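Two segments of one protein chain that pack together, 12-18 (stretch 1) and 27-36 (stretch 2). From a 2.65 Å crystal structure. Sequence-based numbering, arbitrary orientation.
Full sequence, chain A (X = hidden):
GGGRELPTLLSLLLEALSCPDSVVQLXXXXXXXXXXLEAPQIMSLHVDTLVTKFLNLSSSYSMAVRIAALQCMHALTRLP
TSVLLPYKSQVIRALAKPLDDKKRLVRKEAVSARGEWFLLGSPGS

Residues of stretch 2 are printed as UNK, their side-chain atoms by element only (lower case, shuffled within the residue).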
ATOM      1  N   LEU A  12     -17.010 -12.833 -38.959  1.00101.56           N
ATOM      2  CA  LEU A  12     -16.233 -14.059 -39.080  1.00104.54           C
ATOM      3  C   LEU A  12     -14.858 -13.905 -38.444  1.00106.49           C
ATOM      4  O   LEU A  12     -14.326 -14.860 -37.867  1.00111.71           O
ATOM      5  CB  LEU A  12     -16.107 -14.461 -40.547  1.00104.54           C
ATOM      6  CG  LEU A  12     -17.444 -14.708 -41.243  1.00114.88           C
ATOM      7  CD1 LEU A  12     -17.238 -15.084 -42.696  1.00116.99           C
ATOM      8  CD2 LEU A  12     -18.231 -15.785 -40.515  1.00122.35           C
ATOM      9  N   LEU A  13     -14.265 -12.712 -38.546  1.00100.10           N
ATOM     10  CA  LEU A  13     -13.004 -12.459 -37.856  1.00 87.26           C
ATOM     11  C   LEU A  13     -13.187 -12.511 -36.347  1.00 87.38           C
ATOM     12  O   LEU A  13     -12.341 -13.054 -35.626  1.00 91.98           O
ATOM     13  CB  LEU A  13     -12.436 -11.103 -38.273  1.00 84.19           C
ATOM     14  CG  LEU A  13     -11.871 -10.987 -39.687  1.00 84.87           C
ATOM     15  CD1 LEU A  13     -11.470  -9.550 -39.978  1.00 90.00           C
ATOM     16  CD2 LEU A  13     -10.684 -11.919 -39.859  1.00 80.37           C
ATOM     17  N   LEU A  14     -14.288 -11.946 -35.850  1.00 88.56           N
ATOM     18  CA  LEU A  14     -14.547 -11.973 -34.415  1.00 91.81           C
ATOM     19  C   LEU A  14     -14.809 -13.393 -33.932  1.00 97.52           C
ATOM     20  O   LEU A  14     -14.277 -13.811 -32.897  1.00108.20           O
ATOM     21  CB  LEU A  14     -15.723 -11.059 -34.081  1.00 86.57           C
ATOM     22  CG  LEU A  14     -15.499  -9.575 -34.371  1.00 87.35           C
ATOM     23  CD1 LEU A  14     -16.749  -8.773 -34.065  1.00 88.75           C
ATOM     24  CD2 LEU A  14     -14.313  -9.048 -33.581  1.00 87.61           C
ATOM     25  N   GLU A  15     -15.618 -14.152 -34.672  1.00 95.45           N
ATOM     26  CA  GLU A  15     -15.893 -15.532 -34.292  1.00101.14           C
ATOM     27  C   GLU A  15     -14.671 -16.427 -34.436  1.00 99.46           C
ATOM     28  O   GLU A  15     -14.608 -17.475 -33.787  1.00106.32           O
ATOM     29  CB  GLU A  15     -17.052 -16.083 -35.124  1.00109.15           C
ATOM     30  CG  GLU A  15     -18.408 -15.555 -34.697  1.00127.35           C
ATOM     31  CD  GLU A  15     -18.767 -15.975 -33.285  1.00144.16           C
ATOM     32  OE1 GLU A  15     -18.536 -17.154 -32.941  1.00151.27           O
ATOM     33  OE2 GLU A  15     -19.270 -15.126 -32.517  1.00148.82           O
ATOM     34  N   ALA A  16     -13.702 -16.040 -35.267  1.00 96.87           N
ATOM     35  CA  ALA A  16     -12.477 -16.821 -35.386  1.00 96.70           C
ATOM     36  C   ALA A  16     -11.622 -16.746 -34.130  1.00104.89           C
ATOM     37  O   ALA A  16     -10.783 -17.627 -33.913  1.00107.93           O
ATOM     38  CB  ALA A  16     -11.668 -16.355 -36.597  1.00 83.05           C
ATOM     39  N   LEU A  17     -11.814 -15.719 -33.298  1.00 99.73           N
ATOM     40  CA  LEU A  17     -11.064 -15.615 -32.052  1.00100.10           C
ATOM     41  C   LEU A  17     -11.417 -16.724 -31.072  1.00104.22           C
ATOM     42  O   LEU A  17     -10.609 -17.037 -30.191  1.00113.14           O
ATOM     43  CB  LEU A  17     -11.311 -14.254 -31.403  1.00 97.67           C
ATOM     44  CG  LEU A  17     -10.833 -13.037 -32.194  1.00 92.07           C
ATOM     45  CD1 LEU A  17     -11.359 -11.759 -31.576  1.00 91.54           C
ATOM     46  CD2 LEU A  17      -9.318 -13.012 -32.257  1.00 83.28           C
ATOM     47  N   SER A  18     -12.600 -17.318 -31.204  1.00 95.91           N
ATOM     48  CA  SER A  18     -13.024 -18.416 -30.347  1.00 99.61           C
ATOM     49  C   SER A  18     -12.635 -19.781 -30.898  1.00103.15           C
ATOM     50  O   SER A  18     -12.870 -20.793 -30.228  1.00 99.61           O
ATOM     51  CB  SER A  18     -14.538 -18.361 -30.136  1.00100.66           C
ATOM     52  OG  SER A  18     -14.946 -17.063 -29.742  1.00102.40           O
ATOM     53  N   UNK A  27      -4.204 -16.363 -37.567  1.00 85.56           N
ATOM     54  CA  UNK A  27      -4.678 -15.836 -38.843  1.00 84.36           C
ATOM     55  C   UNK A  27      -5.590 -14.632 -38.640  1.00 87.79           C
ATOM     56  O   UNK A  27      -5.384 -13.576 -39.250  1.00 92.80           O
ATOM     57  c   UNK A  27      -5.396 -16.936 -39.626  1.00 85.24           C
ATOM     58  o   UNK A  27      -5.878 -16.449 -40.866  1.00 93.67           O
ATOM     59  N   UNK A  28      -6.603 -14.766 -37.781  1.00 82.13           N
ATOM     60  CA  UNK A  28      -7.534 -13.660 -37.589  1.00 84.90           C
ATOM     61  C   UNK A  28      -6.885 -12.495 -36.850  1.00 87.38           C
ATOM     62  O   UNK A  28      -7.226 -11.335 -37.107  1.00 91.09           O
ATOM     63  o   UNK A  28      -9.664 -13.027 -36.620  1.00 94.99           O
ATOM     64  c   UNK A  28      -8.787 -14.137 -36.850  1.00 87.92           C
ATOM     65  c   UNK A  28      -8.424 -14.776 -35.520  1.00 95.31           C
ATOM     66  N   UNK A  29      -5.942 -12.777 -35.945  1.00 87.82           N
ATOM     67  CA  UNK A  29      -5.277 -11.702 -35.214  1.00 85.10           C
ATOM     68  C   UNK A  29      -4.440 -10.832 -36.145  1.00 82.33           C
ATOM     69  O   UNK A  29      -4.334  -9.618 -35.936  1.00 81.22           O
ATOM     70  c   UNK A  29      -4.195 -13.600 -31.976  1.00 78.18           C
ATOM     71  c   UNK A  29      -5.140 -12.798 -32.856  1.00 75.03           C
ATOM     72  c   UNK A  29      -4.411 -12.279 -34.096  1.00 72.18           C
ATOM     73  c   UNK A  29      -5.749 -11.644 -32.073  1.00 74.19           C
ATOM     74  N   UNK A  30      -3.838 -11.429 -37.176  1.00 75.95           N
ATOM     75  CA  UNK A  30      -3.063 -10.642 -38.128  1.00 76.84           C
ATOM     76  C   UNK A  30      -3.944  -9.726 -38.968  1.00 76.18           C
ATOM     77  O   UNK A  30      -3.436  -8.764 -39.553  1.00 79.63           O
ATOM     78  o   UNK A  30      -3.099 -12.320 -39.885  1.00102.88           O
ATOM     79  c   UNK A  30      -2.251 -11.561 -39.040  1.00 78.59           C
ATOM     80  N   UNK A  31      -5.243 -10.006 -39.046  1.00 75.94           N
ATOM     81  CA  UNK A  31      -6.179  -9.126 -39.731  1.00 84.78           C
ATOM     82  C   UNK A  31      -6.760  -8.067 -38.809  1.00 87.51           C
ATOM     83  O   UNK A  31      -7.038  -6.947 -39.256  1.00 91.23           O
ATOM     84  s   UNK A  31      -6.822 -11.076 -41.622  1.00 89.49           S
ATOM     85  c   UNK A  31      -7.325  -9.937 -40.339  1.00 84.25           C
ATOM     86  N   UNK A  32      -6.944  -8.397 -37.532  1.00 88.84           N
ATOM     87  CA  UNK A  32      -7.625  -7.496 -36.610  1.00 83.15           C
ATOM     88  C   UNK A  32      -6.747  -6.315 -36.210  1.00 83.90           C
ATOM     89  O   UNK A  32      -7.248  -5.197 -36.053  1.00 89.28           O
ATOM     90  c   UNK A  32     -10.499  -8.477 -35.981  1.00 74.63           C
ATOM     91  c   UNK A  32      -9.231  -9.243 -35.629  1.00 76.27           C
ATOM     92  c   UNK A  32      -8.080  -8.272 -35.376  1.00 72.26           C
ATOM     93  c   UNK A  32      -9.462 -10.135 -34.424  1.00 85.13           C
ATOM     94  N   UNK A  33      -5.443  -6.538 -36.046  1.00 84.92           N
ATOM     95  CA  UNK A  33      -4.566  -5.454 -35.607  1.00 86.27           C
ATOM     96  C   UNK A  33      -4.576  -4.259 -36.551  1.00 85.50           C
ATOM     97  O   UNK A  33      -4.743  -3.126 -36.067  1.00 81.52           O
ATOM     98  n   UNK A  33       0.222  -4.570 -34.665  1.00116.21           N
ATOM     99  c   UNK A  33      -3.147  -5.986 -35.392  1.00 89.73           C
ATOM    100  c   UNK A  33      -2.125  -4.894 -35.133  1.00 94.35           C
ATOM    101  o   UNK A  33      -0.622  -6.645 -34.512  1.00112.92           O
ATOM    102  c   UNK A  33      -0.773  -5.445 -34.743  1.00108.17           C
ATOM    103  N   UNK A  34      -4.405  -4.412 -37.871  1.00 79.02           N
ATOM    104  CA  UNK A  34      -4.501  -3.227 -38.742  1.00 78.65           C
ATOM    105  C   UNK A  34      -5.873  -2.578 -38.717  1.00 81.16           C
ATOM    106  O   UNK A  34      -5.969  -1.350 -38.842  1.00 80.78           O
ATOM    107  c   UNK A  34      -4.068  -5.620 -38.644  1.00 79.27           C
ATOM    108  c   UNK A  34      -3.446  -5.060 -39.883  1.00 81.09           C
ATOM    109  c   UNK A  34      -4.166  -3.779 -40.137  1.00 74.79           C
ATOM    110  N   UNK A  35      -6.939  -3.367 -38.559  1.00 74.98           N
ATOM    111  CA  UNK A  35      -8.274  -2.787 -38.458  1.00 77.29           C
ATOM    112  C   UNK A  35      -8.399  -1.919 -37.212  1.00 82.83           C
ATOM    113  O   UNK A  35      -9.040  -0.861 -37.245  1.00 91.60           O
ATOM    114  c   UNK A  35     -10.417  -5.882 -39.525  1.00 76.44           C
ATOM    115  c   UNK A  35      -9.355  -4.808 -39.680  1.00 80.71           C
ATOM    116  c   UNK A  35      -9.329  -3.893 -38.454  1.00 75.04           C
ATOM    117  c   UNK A  35      -9.580  -4.007 -40.951  1.00 85.99           C
ATOM    118  N   UNK A  36      -7.790  -2.346 -36.103  1.00 79.92           N
ATOM    119  CA  UNK A  36      -7.807  -1.528 -34.896  1.00 79.57           C
ATOM    120  C   UNK A  36      -7.048  -0.225 -35.095  1.00 86.07           C
ATOM    121  O   UNK A  36      -7.412   0.801 -34.512  1.00 90.26           O
ATOM    122  c   UNK A  36      -7.216  -2.304 -33.721  1.00 75.10           C
ATOM    123  c   UNK A  36      -7.183  -4.340 -32.242  1.00 78.28           C
ATOM    124  c   UNK A  36      -9.355  -3.218 -32.791  1.00 71.80           C
ATOM    125  c   UNK A  36      -7.963  -3.569 -33.297  1.00 78.30           C
TER

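Position 27 carries one carbon and then one oxygen, and that oxygen, its nearest side-chain atom to stretch 1, is still 6.7 Å from Leu13 CD2. A single-carbon hydroxyl side chain is serine, Ser27.

At position 28 a carbon bears one oxygen and one carbon, a branch at CB itself. The oxygen lies 2.9 Å from Leu13 O, CB lies 3.6 Å from Ala16 CB, and the terminal carbon approaches Leu17 CD2. This fork of hydroxyl and methyl identifies Thr28. With chi1 at 177° (t), OG1 donates a hydrogen bond to Leu13 O, while CG2 sits 3.8 Å from Leu17 CD2.

Position 29 has four carbons forked at the second, and one terminal carbon lies 3.8 Å from Leu17 CD2. The fork is that of leucine: Leu29. Its CA-to-CB bond points sideways, but the end, through CD2, comes nearer.

Position 30 again shows one carbon and one oxygen, out of reach of stretch 1. This is Ser30; its OG turns back along its own helix, donating to Ser27 O at 2.7 Å, with chi1 at 67° (p).

Position 31 has one carbon followed by sulfur, and its CB lies 3.9 Å from Leu13 CD2. The sulfur defines cysteine, Cys31.

Position 32 has four carbons forked at the second; one terminal carbon lies 3.6 Å from Leu17 CD2, the other 4.0 Å from Leu13 CB. The fork identifies Leu32, whose CA-to-CB bond points toward stretch 1. CD1 meets Leu17 and CD2 meets Leu13, so the two methyls contact different leucines.

Position 33 has three carbons, the last carrying oxygen and nitrogen: an amide, Gln33, extended and far from stretch 1.

At position 34 three carbons close a ring onto the backbone N, the signature of proline. Pro34 therefore has no amide hydrogen to give to the preceding turn, and the helix kinks here.

Position 35 has four carbons forked at the second, one terminal carbon 3.8 Å from Leu13 CD1. It is Leu35, and that atom is CD1.

Position 36 has the same fork, making it Leu36, but it does not contact stretch 1.

The contacting positions 28, 31, 32 and 35 follow the three- and four-residue spacing of one helical face, joined by 29 beside it. Leu13 fits as a knob among Thr28, Cys31, Leu32 and Leu35, while Leu17 packs against Thr28, Leu29 and Leu32. The helix axes approach to 9.1 Å at 127° between their directions, and the CA atoms of Leu13 and Thr28 are only 5.6 Å apart. That proximity lets a short hydroxyl side chain reach a backbone carbonyl, adding one polar bond to an otherwise largely apolar contact that buries 349 Å².

Stretch 2 (27-36) STLSCLQPLL
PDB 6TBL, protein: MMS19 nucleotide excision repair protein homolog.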